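Local coordinates for ankyrin repeat family protein (PDB 3HRA), which is of unknown function but, as an ankyrin repeat protein, probably offers its stacked helix pairs and loops as a scaffold for binding other proteins, at residues 86-91 against 123-128; 141-146 against 162-167; 112-117 against 145-150; 41-46 against 57-62; 31-36 against 65-70. All coordinates share one frame; numbering follows the deposited sequence.

Contact 1 (86-91 against 123-128); sequences EILAYM and KLLLED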
# COMPACT_ATOMS: atom_id res chain seq x y z
N GLU A 86 -8.30 7.17 1.17
CA GLU A 86 -9.11 7.82 0.14
C GLU A 86 -8.51 7.63 -1.25
O GLU A 86 -9.22 7.30 -2.20
CB GLU A 86 -9.25 9.31 0.48
CG GLU A 86 -9.84 9.53 1.90
CD GLU A 86 -8.81 9.80 3.04
OE1 GLU A 86 -7.65 9.25 3.08
OE2 GLU A 86 -9.20 10.57 3.95
N ILE A 87 -7.20 7.85 -1.37
CA ILE A 87 -6.54 7.68 -2.66
C ILE A 87 -6.57 6.22 -3.11
O ILE A 87 -6.84 5.94 -4.27
CB ILE A 87 -5.09 8.23 -2.63
CG1 ILE A 87 -5.12 9.75 -2.44
CG2 ILE A 87 -4.35 7.86 -3.92
CD1 ILE A 87 -3.73 10.34 -2.21
N LEU A 88 -6.33 5.29 -2.18
CA LEU A 88 -6.36 3.86 -2.47
C LEU A 88 -7.74 3.43 -2.95
O LEU A 88 -7.85 2.70 -3.94
CB LEU A 88 -5.98 3.04 -1.23
CG LEU A 88 -5.98 1.53 -1.42
CD1 LEU A 88 -5.00 1.12 -2.53
CD2 LEU A 88 -5.63 0.83 -0.10
N ALA A 89 -8.78 3.86 -2.24
CA ALA A 89 -10.14 3.56 -2.67
C ALA A 89 -10.39 4.04 -4.12
O ALA A 89 -11.02 3.34 -4.92
CB ALA A 89 -11.14 4.18 -1.71
N TYR A 90 -9.91 5.24 -4.43
CA TYR A 90 -10.07 5.78 -5.77
C TYR A 90 -9.32 4.93 -6.80
O TYR A 90 -9.86 4.61 -7.87
CB TYR A 90 -9.61 7.24 -5.83
CG TYR A 90 -10.20 8.00 -6.99
CD1 TYR A 90 -11.49 8.50 -6.93
CD2 TYR A 90 -9.45 8.23 -8.15
CE1 TYR A 90 -12.04 9.22 -7.99
CE2 TYR A 90 -9.98 8.93 -9.21
CZ TYR A 90 -11.27 9.42 -9.13
OH TYR A 90 -11.80 10.13 -10.18
N MET A 91 -8.08 4.56 -6.47
CA MET A 91 -7.28 3.71 -7.36
C MET A 91 -7.97 2.39 -7.64
O MET A 91 -7.99 1.93 -8.77
CB MET A 91 -5.91 3.45 -6.76
CG MET A 91 -5.01 4.68 -6.73
SD MET A 91 -3.48 4.27 -5.88
CE MET A 91 -2.45 5.69 -6.27
N LYS A 123 -8.84 -3.67 4.91
CA LYS A 123 -10.23 -4.00 4.57
C LYS A 123 -10.48 -3.75 3.11
O LYS A 123 -11.06 -4.58 2.42
CB LYS A 123 -11.20 -3.16 5.40
CG LYS A 123 -11.23 -3.50 6.86
CD LYS A 123 -12.09 -2.49 7.63
CE LYS A 123 -12.01 -2.74 9.15
NZ LYS A 123 -12.25 -1.51 9.97
N LEU A 124 -10.04 -2.58 2.66
CA LEU A 124 -10.19 -2.18 1.27
C LEU A 124 -9.54 -3.20 0.32
O LEU A 124 -10.16 -3.64 -0.66
CB LEU A 124 -9.53 -0.82 1.08
CG LEU A 124 -10.30 0.33 0.45
CD1 LEU A 124 -11.71 0.41 1.00
CD2 LEU A 124 -9.53 1.63 0.71
N LEU A 125 -8.30 -3.59 0.62
CA LEU A 125 -7.58 -4.51 -0.24
C LEU A 125 -8.21 -5.91 -0.20
O LEU A 125 -8.29 -6.59 -1.23
CB LEU A 125 -6.10 -4.56 0.14
CG LEU A 125 -5.34 -3.25 -0.11
CD1 LEU A 125 -4.06 -3.24 0.70
CD2 LEU A 125 -5.05 -3.03 -1.59
N LEU A 126 -8.66 -6.34 0.98
CA LEU A 126 -9.34 -7.63 1.08
C LEU A 126 -10.67 -7.64 0.29
O LEU A 126 -10.95 -8.60 -0.44
CB LEU A 126 -9.56 -8.02 2.55
CG LEU A 126 -8.28 -8.32 3.35
CD1 LEU A 126 -8.60 -8.59 4.81
CD2 LEU A 126 -7.52 -9.50 2.76
N GLU A 127 -11.46 -6.57 0.40
CA GLU A 127 -12.76 -6.48 -0.27
C GLU A 127 -12.64 -6.40 -1.79
O GLU A 127 -13.33 -7.14 -2.50
CB GLU A 127 -13.58 -5.28 0.25
CG GLU A 127 -13.94 -5.36 1.72
CD GLU A 127 -14.75 -4.16 2.20
OE1 GLU A 127 -15.04 -3.24 1.39
OE2 GLU A 127 -15.11 -4.13 3.40
N ASP A 128 -11.79 -5.51 -2.30
CA ASP A 128 -11.76 -5.23 -3.74
C ASP A 128 -10.35 -5.00 -4.31
O ASP A 128 -10.17 -4.18 -5.22
CB ASP A 128 -12.66 -4.03 -4.10
CG ASP A 128 -14.15 -4.38 -4.07
OD1 ASP A 128 -14.54 -5.48 -4.53
OD2 ASP A 128 -14.94 -3.54 -3.59
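Leu124 reaches from helix 119-128 into the flank of helix 85-94, and its CD2 methyl does nearly all of the touching. CD2 of Leu124 lies 3.9 Å from CB of Ala89 and 3.8 Å from the backbone N of Ala89, so one methyl rests on both the side chain and the main chain of the same residue. An unstaggered chi1 of Leu124 (-127°) accompanies this placing of CD2 on Ala89. Leu88 answers from the other helix: it points across the gap and runs past Leu124 in the opposite direction, the two side chains lying alongside with Leu88 CD2 4.1 Å from Leu124 CD2. This same CD2 of Leu88 also reaches the branch point of Leu125, 4.1 Å from Leu125 CG, where the two leucines meet at roughly a right angle. Leu88 thus packs against two consecutive leucines of the facing helix. The two segments lie almost parallel, 11° between their directions, with axes 10.6 Å apart at closest approach. Side-by-side helices of this kind are the outer row of an ankyrin stack, each being the second member of a helix-turn-helix pair. Tyr76 of helix 75-81 touches both Leu88 and Leu125, so the leucine cluster is also covered by a residue of the other helix row. The outer row carries on in both directions: Ile87 and Met91 pack on Ala55 and Ile59 of helix 52-60, and Leu126 packs on Leu163 of helix 155-166.

Contact 2 (141-146 against 162-167); sequences YTALIE and KLLMEN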
# COMPACT_ATOMS: atom_id res chain seq x y z
N TYR A 141 7.70 -13.30 5.03
CA TYR A 141 6.64 -12.79 5.89
C TYR A 141 5.37 -12.62 5.08
O TYR A 141 5.40 -12.13 3.96
CB TYR A 141 6.97 -11.41 6.48
CG TYR A 141 8.15 -11.34 7.43
CD1 TYR A 141 8.82 -10.14 7.62
CD2 TYR A 141 8.58 -12.46 8.13
CE1 TYR A 141 9.89 -10.06 8.49
CE2 TYR A 141 9.66 -12.38 9.00
CZ TYR A 141 10.30 -11.17 9.18
OH TYR A 141 11.37 -11.08 10.05
N THR A 142 4.25 -13.02 5.69
CA THR A 142 2.92 -12.69 5.19
C THR A 142 2.43 -11.48 5.97
O THR A 142 3.06 -11.06 6.96
CB THR A 142 1.92 -13.83 5.45
OG1 THR A 142 1.87 -14.10 6.86
CG2 THR A 142 2.34 -15.10 4.71
N ALA A 143 1.28 -10.95 5.57
CA ALA A 143 0.63 -9.86 6.30
C ALA A 143 0.36 -10.29 7.73
O ALA A 143 0.61 -9.52 8.67
CB ALA A 143 -0.67 -9.44 5.61
N LEU A 144 -0.12 -11.51 7.91
CA LEU A 144 -0.38 -12.02 9.25
C LEU A 144 0.88 -12.07 10.12
O LEU A 144 0.87 -11.63 11.28
CB LEU A 144 -1.01 -13.41 9.18
CG LEU A 144 -1.42 -13.98 10.52
CD1 LEU A 144 -2.56 -13.16 11.16
CD2 LEU A 144 -1.81 -15.46 10.35
N ILE A 145 1.96 -12.62 9.58
CA ILE A 145 3.21 -12.72 10.32
C ILE A 145 3.73 -11.35 10.72
O ILE A 145 4.16 -11.16 11.87
CB ILE A 145 4.29 -13.51 9.53
CG1 ILE A 145 3.92 -15.00 9.51
CG2 ILE A 145 5.64 -13.33 10.19
CD1 ILE A 145 4.72 -15.82 8.52
N GLU A 146 3.69 -10.39 9.80
CA GLU A 146 4.17 -9.05 10.13
C GLU A 146 3.28 -8.41 11.20
O GLU A 146 3.79 -7.80 12.15
CB GLU A 146 4.28 -8.14 8.89
CG GLU A 146 5.35 -8.59 7.90
CD GLU A 146 6.01 -7.41 7.15
OE1 GLU A 146 5.58 -6.24 7.34
OE2 GLU A 146 6.96 -7.64 6.38
N LYS A 162 -7.55 -10.59 13.54
CA LYS A 162 -8.90 -11.13 13.41
C LYS A 162 -9.46 -10.93 11.99
O LYS A 162 -10.03 -11.86 11.42
CB LYS A 162 -9.84 -10.48 14.42
CG LYS A 162 -11.23 -11.04 14.38
CD LYS A 162 -11.28 -12.44 14.99
CE LYS A 162 -12.73 -12.89 15.18
NZ LYS A 162 -12.82 -14.26 15.75
N LEU A 163 -9.31 -9.72 11.47
CA LEU A 163 -9.71 -9.37 10.10
C LEU A 163 -9.08 -10.33 9.08
O LEU A 163 -9.78 -10.85 8.21
CB LEU A 163 -9.27 -7.94 9.79
CG LEU A 163 -10.09 -7.02 8.88
CD1 LEU A 163 -9.19 -6.00 8.19
CD2 LEU A 163 -10.96 -7.77 7.87
N LEU A 164 -7.78 -10.57 9.20
CA LEU A 164 -7.07 -11.48 8.28
C LEU A 164 -7.59 -12.91 8.39
O LEU A 164 -7.81 -13.58 7.37
CB LEU A 164 -5.53 -11.44 8.51
CG LEU A 164 -4.85 -10.13 8.10
CD1 LEU A 164 -3.42 -10.02 8.64
CD2 LEU A 164 -4.87 -10.00 6.57
N MET A 165 -7.75 -13.41 9.61
CA MET A 165 -8.24 -14.77 9.79
C MET A 165 -9.67 -14.92 9.29
O MET A 165 -10.04 -15.95 8.75
CB MET A 165 -8.14 -15.21 11.26
CG MET A 165 -6.71 -15.21 11.79
SD MET A 165 -5.55 -16.16 10.78
CE MET A 165 -6.20 -17.82 11.03
N GLU A 166 -10.47 -13.88 9.47
CA GLU A 166 -11.86 -13.95 9.03
C GLU A 166 -11.94 -13.94 7.50
O GLU A 166 -12.98 -14.27 6.93
CB GLU A 166 -12.67 -12.82 9.62
CG GLU A 166 -13.11 -13.08 11.04
CD GLU A 166 -14.09 -14.24 11.17
OE1 GLU A 166 -15.05 -14.30 10.37
OE2 GLU A 166 -13.91 -15.09 12.06
N ASN A 167 -10.84 -13.56 6.86
CA ASN A 167 -10.79 -13.53 5.41
C ASN A 167 -9.97 -14.67 4.85
O ASN A 167 -9.57 -14.65 3.67
CB ASN A 167 -10.27 -12.18 4.91
CG ASN A 167 -11.35 -11.11 4.91
OD1 ASN A 167 -12.01 -10.88 3.89
ND2 ASN A 167 -11.56 -10.46 6.06
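Leu164 lays its CD1 methyl over the first turn of helix 143-149, 3.7 Å from Leu144 CA and 3.9 Å from Ala143 C, so it overlaps main chain as much as side chain. Ala143 CB closes on the same methyl at 4.1 Å. Leu144 runs past Leu164 in the opposite direction, and its two branches divide the work: CD1 stays with Leu164, while CD2 meets the sulfur of Met165, 3.8 Å from SD. Met165 lies across Leu144 at about a right angle; its chain folds at both chi2 and chi3 (-53° and -66°), which curls the thioether back beside the leucine. Every residue that touches here is buried. The contact is the inside of a helix-turn-helix pair, in a stretch predicted to be an ankyrin repeat. Thr142 caps the start of helix 143-149, its OG1 accepting from Ile145 N at 3.1 Å with little bend at the hydrogen (168°). At the far end of helix 155-166, Asn167 turns back so that its ND2 donates to Leu163 O at 2.8 Å. Outside the pair, Leu144 touches Ala181 of helix 181-188, and Ala143 packs on Ala114 of helix 110-115.

Contact 3 (112-117 against 145-150); sequences PAAEKG and IEAVGL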
# COMPACT_ATOMS: atom_id res chain seq x y z
N PRO A 112 2.56 -4.40 4.03
CA PRO A 112 2.91 -3.20 4.81
C PRO A 112 1.68 -2.49 5.39
O PRO A 112 1.77 -1.91 6.46
CB PRO A 112 3.61 -2.28 3.79
CG PRO A 112 3.47 -2.92 2.46
CD PRO A 112 2.85 -4.26 2.59
N ALA A 113 0.54 -2.53 4.70
CA ALA A 113 -0.68 -1.95 5.28
C ALA A 113 -0.98 -2.60 6.63
O ALA A 113 -1.31 -1.91 7.60
CB ALA A 113 -1.87 -2.11 4.34
N ALA A 114 -0.85 -3.92 6.70
CA ALA A 114 -1.09 -4.63 7.95
C ALA A 114 -0.02 -4.33 9.00
O ALA A 114 -0.35 -4.09 10.16
CB ALA A 114 -1.23 -6.14 7.72
N GLU A 115 1.26 -4.35 8.60
CA GLU A 115 2.35 -4.13 9.54
C GLU A 115 2.24 -2.74 10.14
O GLU A 115 2.47 -2.56 11.33
CB GLU A 115 3.71 -4.28 8.85
CG GLU A 115 4.92 -4.10 9.78
CD GLU A 115 5.53 -2.69 9.72
OE1 GLU A 115 5.82 -2.22 8.60
OE2 GLU A 115 5.74 -2.07 10.77
N LYS A 116 1.85 -1.77 9.31
CA LYS A 116 1.81 -0.39 9.75
C LYS A 116 0.50 -0.00 10.42
O LYS A 116 0.32 1.16 10.81
CB LYS A 116 2.14 0.55 8.58
CG LYS A 116 3.59 0.43 8.12
CD LYS A 116 3.80 1.08 6.77
CE LYS A 116 5.28 1.31 6.48
NZ LYS A 116 6.13 0.23 6.99
N GLY A 117 -0.40 -0.98 10.60
CA GLY A 117 -1.63 -0.77 11.35
C GLY A 117 -2.75 -0.08 10.61
O GLY A 117 -3.70 0.41 11.23
N ILE A 145 1.96 -12.62 9.58
CA ILE A 145 3.21 -12.72 10.32
C ILE A 145 3.73 -11.35 10.72
O ILE A 145 4.16 -11.16 11.87
CB ILE A 145 4.29 -13.51 9.53
CG1 ILE A 145 3.92 -15.00 9.51
CG2 ILE A 145 5.64 -13.33 10.19
CD1 ILE A 145 4.72 -15.82 8.52
N GLU A 146 3.69 -10.39 9.80
CA GLU A 146 4.17 -9.05 10.13
C GLU A 146 3.28 -8.41 11.20
O GLU A 146 3.79 -7.80 12.15
CB GLU A 146 4.28 -8.14 8.89
CG GLU A 146 5.35 -8.59 7.90
CD GLU A 146 6.01 -7.41 7.15
OE1 GLU A 146 5.58 -6.24 7.34
OE2 GLU A 146 6.96 -7.64 6.38
N ALA A 147 1.96 -8.53 11.05
CA ALA A 147 1.03 -7.97 12.02
C ALA A 147 1.24 -8.53 13.44
O ALA A 147 1.02 -7.82 14.42
CB ALA A 147 -0.42 -8.17 11.58
N VAL A 148 1.65 -9.79 13.53
CA VAL A 148 1.90 -10.44 14.82
C VAL A 148 3.33 -10.23 15.33
O VAL A 148 3.53 -9.76 16.44
CB VAL A 148 1.64 -11.96 14.74
CG1 VAL A 148 2.08 -12.63 16.06
CG2 VAL A 148 0.16 -12.23 14.49
N GLY A 149 4.31 -10.54 14.48
CA GLY A 149 5.69 -10.65 14.93
C GLY A 149 6.49 -9.37 14.95
O GLY A 149 7.44 -9.23 15.72
N LEU A 150 6.12 -8.43 14.09
CA LEU A 150 6.91 -7.22 13.96
C LEU A 150 6.38 -6.10 14.84
O LEU A 150 7.04 -5.09 15.00
CB LEU A 150 6.98 -6.78 12.51
CG LEU A 150 8.08 -7.44 11.66
CD1 LEU A 150 8.11 -8.94 11.81
CD2 LEU A 150 7.92 -7.05 10.19
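Glu115 OE1 takes a salt bridge of 2.9 Å from Lys116 NZ, on the syn side of the carboxylate, while the rest of the Glu115 side chain lies against Glu146 of the next inner helix. The other carboxylate oxygen, OE2, is held in a salt bridge by Arg151, so two cationic groups grip the head. Glu146 lays its OE1 against the aliphatic stem of Glu115, a tight 3.1 Å from Glu115 CB. With the Glu115 CG anti to the backbone N (chi1 -178°), CB and CG both come up against Glu146 OE1, and the bend at chi2 then turns the acid aside. The carboxylate planes stand 54° apart, and Glu115 OE1 and Glu146 OE1 are 4.2 Å from each other; Lys116 and Arg151 would be expected to offset much of the like charge. Helices 110-115 and 143-149 are neighbours in the inner row of the ankyrin stack, where short helices come very close: the CA atoms of Glu115 and Ala147 are 4.8 Å apart. Small side chains allow this, Ala114 CB facing Ala147 CB at 4.4 Å, with Ile160 of helix 155-166 touching both alanines. At the edge open to solvent, Leu150 CD2 reaches Glu115 CG at 4.2 Å. Helix 110-115 stops in a Schellman motif, in which Gly117 with positive phi returns its N-H to Ala114 O, 3.1 Å away. Two residues before the glycine, the carbonyl O of Glu115 is hydrogen-bonded to the hydroxyl of Tyr157.

Contact 4 (41-46 against 57-62); sequences TPLNIA and ALIDRG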
# COMPACT_ATOMS: atom_id res chain seq x y z
N THR A 41 6.74 10.40 -10.19
CA THR A 41 5.83 11.15 -11.07
C THR A 41 5.05 12.16 -10.23
O THR A 41 5.10 12.10 -9.00
CB THR A 41 4.79 10.21 -11.71
OG1 THR A 41 4.10 9.51 -10.67
CG2 THR A 41 5.45 9.22 -12.58
N PRO A 42 4.32 13.08 -10.88
CA PRO A 42 3.45 13.98 -10.12
C PRO A 42 2.47 13.19 -9.25
O PRO A 42 2.21 13.60 -8.11
CB PRO A 42 2.74 14.77 -11.23
CG PRO A 42 3.79 14.87 -12.29
CD PRO A 42 4.44 13.51 -12.29
N LEU A 43 1.96 12.07 -9.76
CA LEU A 43 1.02 11.27 -8.99
C LEU A 43 1.70 10.72 -7.74
O LEU A 43 1.15 10.81 -6.65
CB LEU A 43 0.39 10.14 -9.81
CG LEU A 43 -0.54 9.22 -9.01
CD1 LEU A 43 -1.70 9.95 -8.31
CD2 LEU A 43 -1.06 8.08 -9.91
N ASN A 44 2.90 10.18 -7.88
CA ASN A 44 3.61 9.68 -6.72
C ASN A 44 3.86 10.78 -5.67
O ASN A 44 3.74 10.53 -4.47
CB ASN A 44 4.89 8.94 -7.12
CG ASN A 44 5.11 7.65 -6.29
OD1 ASN A 44 4.51 7.46 -5.24
ND2 ASN A 44 5.98 6.78 -6.77
N ILE A 45 4.16 12.00 -6.12
CA ILE A 45 4.37 13.11 -5.20
C ILE A 45 3.08 13.39 -4.43
O ILE A 45 3.08 13.54 -3.20
CB ILE A 45 4.85 14.39 -5.94
CG1 ILE A 45 6.27 14.18 -6.48
CG2 ILE A 45 4.81 15.61 -5.02
CD1 ILE A 45 6.68 15.15 -7.52
N ALA A 46 1.97 13.45 -5.16
CA ALA A 46 0.67 13.67 -4.54
C ALA A 46 0.32 12.59 -3.51
O ALA A 46 -0.25 12.88 -2.47
CB ALA A 46 -0.43 13.77 -5.60
N ALA A 57 -7.25 13.96 -9.77
CA ALA A 57 -7.12 14.65 -11.06
C ALA A 57 -6.14 13.95 -12.01
O ALA A 57 -6.38 13.84 -13.22
CB ALA A 57 -6.71 16.11 -10.87
N LEU A 58 -5.02 13.48 -11.45
CA LEU A 58 -3.97 12.85 -12.25
C LEU A 58 -4.42 11.48 -12.72
O LEU A 58 -4.19 11.10 -13.87
CB LEU A 58 -2.67 12.77 -11.45
CG LEU A 58 -1.96 14.12 -11.25
CD1 LEU A 58 -0.91 14.06 -10.16
CD2 LEU A 58 -1.34 14.58 -12.58
N ILE A 59 -5.07 10.72 -11.83
CA ILE A 59 -5.59 9.41 -12.20
C ILE A 59 -6.64 9.52 -13.31
O ILE A 59 -6.66 8.72 -14.24
CB ILE A 59 -6.16 8.66 -10.97
CG1 ILE A 59 -5.02 8.25 -10.04
CG2 ILE A 59 -6.91 7.43 -11.42
CD1 ILE A 59 -5.48 7.90 -8.61
N ASP A 60 -7.50 10.53 -13.21
CA ASP A 60 -8.50 10.76 -14.26
C ASP A 60 -7.85 11.12 -15.60
O ASP A 60 -8.43 10.87 -16.65
CB ASP A 60 -9.46 11.89 -13.86
CG ASP A 60 -10.42 11.50 -12.74
OD1 ASP A 60 -10.46 10.31 -12.33
OD2 ASP A 60 -11.15 12.40 -12.26
N ARG A 61 -6.67 11.74 -15.56
CA ARG A 61 -5.95 12.09 -16.79
C ARG A 61 -5.00 10.99 -17.27
O ARG A 61 -4.20 11.22 -18.16
CB ARG A 61 -5.17 13.39 -16.62
CG ARG A 61 -5.94 14.63 -17.00
CD ARG A 61 -6.02 14.80 -18.52
NE ARG A 61 -4.93 15.60 -19.06
CZ ARG A 61 -3.87 15.10 -19.70
NH1 ARG A 61 -3.75 13.80 -19.86
NH2 ARG A 61 -2.93 15.91 -20.18
N GLY A 62 -5.08 9.82 -16.65
CA GLY A 62 -4.35 8.65 -17.13
C GLY A 62 -2.99 8.37 -16.50
O GLY A 62 -2.23 7.58 -17.03
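The helix-turn-helix of a predicted ankyrin repeat is closed here by Pro42 and Leu43 at the start of helix 42-49 and by Leu58 and Ile59 near the end of helix 52-60. Leu58 buries the most surface. With CG anti to its carbonyl carbon (chi1 -72°), it drives CD1 against the peptide that joins Pro42 to Leu43, 3.6 Å from Pro42 C and 3.5 Å from Leu43 N. The methyl is then flanked by both side chains, with Pro42 CB at 3.9 Å from Leu58 CD1 and Leu43 CB slightly farther off. Leu43 holds its CG anti to the backbone N (chi1 176°) and sends its fork to Ile59, CD2 lying 4.0 Å from Ile59 CG1 and CD1 almost as near, so the isopropyl group sits astride that methylene. All four residues are buried. Pro42 also packs on Leu9 and Leu10 of helix 8-14, while Leu43 touches Pro75 of helix 75-81. Thr41 caps the first helix: its OG1 accepts from Asn44 N at 3.1 Å with a nearly straight geometry (167°). The second helix ends in a Schellman motif, in which Gly62, with positive phi, gives its N-H to Ile59 O at 3.1 Å. Thr41-Pro42-Leu43-Asn44 is a variant of the TPLH signature, in which the threonine caps, the proline begins the helix and the leucine fills the space between the paired helices, as is characteristic of the ankyrin repeat.

Contact 5 (31-36 against 65-70); sequences QVDEVD and INLQNS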
# COMPACT_ATOMS: atom_id res chain seq x y z
N GLN A 31 2.29 15.29 -21.02
CA GLN A 31 2.69 13.96 -20.58
C GLN A 31 2.69 13.94 -19.05
O GLN A 31 3.59 14.49 -18.41
CB GLN A 31 4.10 13.65 -21.11
CG GLN A 31 4.32 12.17 -21.43
CD GLN A 31 4.68 11.34 -20.22
OE1 GLN A 31 3.81 10.72 -19.57
NE2 GLN A 31 5.99 11.29 -19.90
N VAL A 32 1.68 13.30 -18.46
CA VAL A 32 1.46 13.45 -17.02
C VAL A 32 2.46 12.68 -16.14
O VAL A 32 2.59 12.94 -14.95
CB VAL A 32 0.02 13.06 -16.61
CG1 VAL A 32 -1.01 13.92 -17.35
CG2 VAL A 32 -0.24 11.57 -16.86
N ASP A 33 3.13 11.70 -16.74
CA ASP A 33 4.03 10.86 -15.97
C ASP A 33 5.52 11.21 -16.13
O ASP A 33 6.37 10.34 -16.09
CB ASP A 33 3.79 9.39 -16.27
CG ASP A 33 2.56 8.84 -15.56
OD1 ASP A 33 2.21 9.31 -14.47
OD2 ASP A 33 1.93 7.92 -16.10
N GLU A 34 5.82 12.49 -16.28
CA GLU A 34 7.20 12.95 -16.21
C GLU A 34 7.78 12.59 -14.84
O GLU A 34 7.03 12.45 -13.87
CB GLU A 34 7.26 14.47 -16.41
CG GLU A 34 6.45 15.26 -15.40
CD GLU A 34 6.42 16.75 -15.73
OE1 GLU A 34 6.48 17.12 -16.92
OE2 GLU A 34 6.34 17.56 -14.78
N VAL A 35 9.10 12.42 -14.76
CA VAL A 35 9.72 12.01 -13.51
C VAL A 35 10.82 12.95 -12.99
O VAL A 35 11.50 13.64 -13.78
CB VAL A 35 10.25 10.55 -13.57
CG1 VAL A 35 9.09 9.55 -13.65
CG2 VAL A 35 11.21 10.37 -14.72
N ASP A 36 10.98 12.98 -11.67
CA ASP A 36 12.05 13.73 -11.02
C ASP A 36 13.29 12.88 -10.79
O ASP A 36 13.37 11.75 -11.27
CB ASP A 36 11.55 14.37 -9.71
CG ASP A 36 11.26 13.37 -8.60
OD1 ASP A 36 11.65 12.17 -8.67
OD2 ASP A 36 10.64 13.79 -7.61
N ILE A 65 -0.63 4.35 -12.09
CA ILE A 65 -0.56 4.10 -10.66
C ILE A 65 0.53 3.07 -10.32
O ILE A 65 0.86 2.86 -9.16
CB ILE A 65 -1.92 3.64 -10.06
CG1 ILE A 65 -2.34 2.29 -10.66
CG2 ILE A 65 -3.01 4.72 -10.27
CD1 ILE A 65 -3.34 1.52 -9.81
N ASN A 66 1.09 2.45 -11.35
CA ASN A 66 2.08 1.39 -11.14
C ASN A 66 3.53 1.80 -11.47
O ASN A 66 4.43 0.97 -11.45
CB ASN A 66 1.70 0.15 -11.97
CG ASN A 66 0.34 -0.40 -11.58
OD1 ASN A 66 0.13 -0.75 -10.44
ND2 ASN A 66 -0.59 -0.46 -12.55
N LEU A 67 3.75 3.07 -11.76
CA LEU A 67 5.09 3.52 -12.17
C LEU A 67 5.95 3.69 -10.92
O LEU A 67 5.73 4.62 -10.14
CB LEU A 67 5.00 4.83 -12.97
CG LEU A 67 6.23 5.22 -13.81
CD1 LEU A 67 5.92 6.33 -14.80
CD2 LEU A 67 7.43 5.62 -12.95
N GLN A 68 6.93 2.81 -10.75
CA GLN A 68 7.73 2.77 -9.53
C GLN A 68 8.87 3.79 -9.51
O GLN A 68 9.56 4.00 -10.52
CB GLN A 68 8.32 1.37 -9.31
CG GLN A 68 7.29 0.31 -9.08
CD GLN A 68 7.86 -1.09 -9.16
OE1 GLN A 68 8.01 -1.78 -8.14
NE2 GLN A 68 8.18 -1.52 -10.37
N ASN A 69 9.07 4.41 -8.34
CA ASN A 69 10.22 5.30 -8.18
C ASN A 69 11.50 4.54 -7.87
O ASN A 69 11.54 3.31 -7.93
CB ASN A 69 9.94 6.37 -7.13
CG ASN A 69 9.80 5.82 -5.73
OD1 ASN A 69 10.20 4.70 -5.44
ND2 ASN A 69 9.23 6.62 -4.84
N SER A 70 12.55 5.27 -7.52
CA SER A 70 13.88 4.68 -7.32
C SER A 70 13.99 3.74 -6.13
O SER A 70 14.98 3.00 -6.03
CB SER A 70 14.94 5.77 -7.23
OG SER A 70 15.08 6.39 -8.50
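Leu67 spreads its two methyls over a neighbouring loop, CD1 going to Asp33 and CD2 to Val35. Its side chain is fully extended, CG anti to the backbone N (chi1 -163°) and chi2 also near 180°, which carries the fork across to the other segment. CD1 ends 4.0 Å from Asp33 CB, while CD2 stands 4.3 Å from Val35 CG1 at the more exposed margin. Asp33 offers its methylene rather than its acid: with CG anti to the carbonyl carbon (chi1 -78°) the carboxylate turns aside from Leu67, and OD2 accepts from the backbone N of Asp64. The aspartate therefore joins the two loops twice, by its stem and by its head. Its own backbone belongs to a type I turn from Gln31 to Glu34, inside which Gln31 folds back: OE1 receives Asp33 N at 3.1 Å, the N-H coming from above the amide carbonyl plane. Leu67 also packs on Thr41, the cap of helix 42-49. Farther along, Asn69 bonds through ND2 to Asn40 OD1, a further tie between the successive loops. Long connections standing side by side between one helix pair and the next are characteristic of the ankyrin fold.

The five contacts follow an elongated ankyrin stack. Contacts 5 and 4 sit toward the N-terminal end, centres about 9 Å apart; the 31-36 and 65-70 loops enclose the helix pair of contact 4 in sequence. Both close before contact 1 opens. Contact 1 joins outer helices, about 17 Å from the centres of both contact 4 and contact 2, and closes before contact 2 opens; its segments alternate with those of contact 3. Contacts 2 and 3 share helix 143-149, centres about 8 Å apart, one facing its paired helix and the other its inner-row neighbour. Contacts 2 and 4, both within a helix pair, lie about 31 Å apart between centres. Together the contacts join the helix pairs into one continuous stack.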